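Local coordinates for TTHB210-like domain-containing protein (Thermus thermophilus, PDB 3VG8) that is of unknown function but assembles into a novel homodecamer and is controlled by the sigmaE/anti-sigmaE regulatory system, at the interface of chains A and B. Sequence-based numbering; all coordinates share one arbitrary frame. Chains: chain A/B, Hypothetical Protein TTHB210.

The interface of chains A and B. Residues chain A 3-4, 7-8; chain B 22, 36, 40-41.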
loop_
_atom_site.group_PDB
_atom_site.type_symbol
_atom_site.label_atom_id
_atom_site.label_comp_id
_atom_site.label_asym_id
_atom_site.label_seq_id
_atom_site.Cartn_x
_atom_site.Cartn_y
_atom_site.Cartn_z
ATOM N N VAL A 3 11.071 28.820 -29.996
ATOM C CA VAL A 3 10.953 27.447 -30.471
ATOM C C VAL A 3 9.649 26.781 -30.035
ATOM O O VAL A 3 9.004 26.102 -30.834
ATOM C CB VAL A 3 12.143 26.603 -29.985
ATOM C CG1 VAL A 3 12.083 25.208 -30.587
ATOM C CG2 VAL A 3 13.445 27.289 -30.374
ATOM N N SER A 4 9.256 26.986 -28.780
ATOM C CA SER A 4 8.027 26.390 -28.260
ATOM C C SER A 4 6.790 26.822 -29.040
ATOM O O SER A 4 5.928 26.001 -29.357
ATOM C CB SER A 4 7.836 26.744 -26.784
ATOM O OG SER A 4 6.705 26.070 -26.252
ATOM N N LEU A 7 6.950 25.162 -32.473
ATOM C CA LEU A 7 6.605 23.742 -32.479
ATOM C C LEU A 7 5.099 23.581 -32.383
ATOM O O LEU A 7 4.498 22.855 -33.175
ATOM C CB LEU A 7 7.256 23.006 -31.304
ATOM C CG LEU A 7 8.744 22.677 -31.396
ATOM C CD1 LEU A 7 9.179 22.043 -30.091
ATOM C CD2 LEU A 7 9.013 21.718 -32.569
ATOM N N LYS A 8 4.506 24.267 -31.406
ATOM C CA LYS A 8 3.064 24.215 -31.178
ATOM C C LYS A 8 2.289 24.680 -32.396
ATOM O O LYS A 8 1.181 24.210 -32.651
ATOM C CB LYS A 8 2.685 25.061 -29.955
ATOM C CG LYS A 8 3.085 24.407 -28.643
ATOM C CD LYS A 8 2.480 25.100 -27.445
ATOM C CE LYS A 8 2.822 24.359 -26.149
ATOM N NZ LYS A 8 2.262 25.055 -24.960
ATOM N N TYR B 22 16.696 20.875 -29.828
ATOM C CA TYR B 22 17.077 22.039 -30.589
ATOM C C TYR B 22 18.209 22.751 -29.880
ATOM O O TYR B 22 18.280 22.772 -28.655
ATOM C CB TYR B 22 15.869 22.968 -30.783
ATOM C CG TYR B 22 14.909 22.423 -31.827
ATOM C CD1 TYR B 22 15.390 21.979 -33.065
ATOM C CD2 TYR B 22 13.540 22.297 -31.571
ATOM C CE1 TYR B 22 14.541 21.415 -34.022
ATOM C CE2 TYR B 22 12.676 21.735 -32.526
ATOM C CZ TYR B 22 13.192 21.295 -33.748
ATOM O OH TYR B 22 12.380 20.725 -34.700
ATOM N N TYR B 36 12.121 19.400 -25.890
ATOM C CA TYR B 36 10.681 19.606 -25.843
ATOM C C TYR B 36 9.927 18.284 -25.859
ATOM O O TYR B 36 10.437 17.290 -26.391
ATOM C CB TYR B 36 10.251 20.433 -27.057
ATOM C CG TYR B 36 10.805 21.840 -27.067
ATOM C CD1 TYR B 36 12.108 22.103 -27.516
ATOM C CD2 TYR B 36 10.045 22.907 -26.573
ATOM C CE1 TYR B 36 12.640 23.390 -27.465
ATOM C CE2 TYR B 36 10.565 24.203 -26.521
ATOM C CZ TYR B 36 11.860 24.436 -26.964
ATOM O OH TYR B 36 12.379 25.710 -26.892
ATOM N N GLY B 40 5.170 20.127 -27.422
ATOM C CA GLY B 40 5.898 21.333 -27.749
ATOM C C GLY B 40 6.278 22.162 -26.539
ATOM O O GLY B 40 6.713 23.305 -26.705
ATOM N N ASN B 41 6.105 21.602 -25.344
ATOM C CA ASN B 41 6.480 22.280 -24.099
ATOM C C ASN B 41 7.969 22.006 -23.825
ATOM O O ASN B 41 8.442 20.882 -24.027
ATOM C CB ASN B 41 5.697 21.717 -22.915
ATOM C CG ASN B 41 4.213 21.892 -23.064
ATOM O OD1 ASN B 41 3.744 22.984 -23.347
ATOM N ND2 ASN B 41 3.458 20.811 -22.867
#
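A:Leu7 lays its CD1 methyl over the ring face of B:Tyr36, 3.9 Å from the ring centroid, in a CH-pi contact. In this TTHB210-like protein the N-terminal helix 3-10 of chain A packs on chain B, and a two-fold axis repeats the contact with the chains exchanged. This pairing probably helps build the homodecamer. The other A:Leu7 branch, CD2, meets the edge of the B:Tyr22 ring in its plane, 3.7 Å from CE2. One leucine thus bridges both tyrosines. A:Val3 sits one helical turn away. Its CG1 is anti to the backbone N (chi1 -175°), which points this methyl at B:Tyr22 CD2, 3.4 Å away. A:Val3 CG1 also packs 3.7 Å from B:Tyr36 CE1, on the same ring face as A:Leu7 CD1. A:Ser4 CB lies beyond the edge of that ring at CE2. An alanine in place of B:Tyr36 would probably leave A:Leu7 CD1 without its ring face and open a gap against A:Val3 and beside A:Ser4. Outward lies the polar rim, where B:Gly40 and B:Asn41 belong to the loop after strand 33-36. The A:Ser4 hydroxyl OG donates to the backbone O of B:Gly40 at 2.8 Å. The donor is tilted 21° from the carbonyl plane. Further out, the extended A:Lys8 chain carries its terminal amine nitrogen NZ to the side-chain amide oxygen OD1 of B:Asn41, a 3.0 Å hydrogen bond. The C=O...N angle of 158° makes this approach fairly straight.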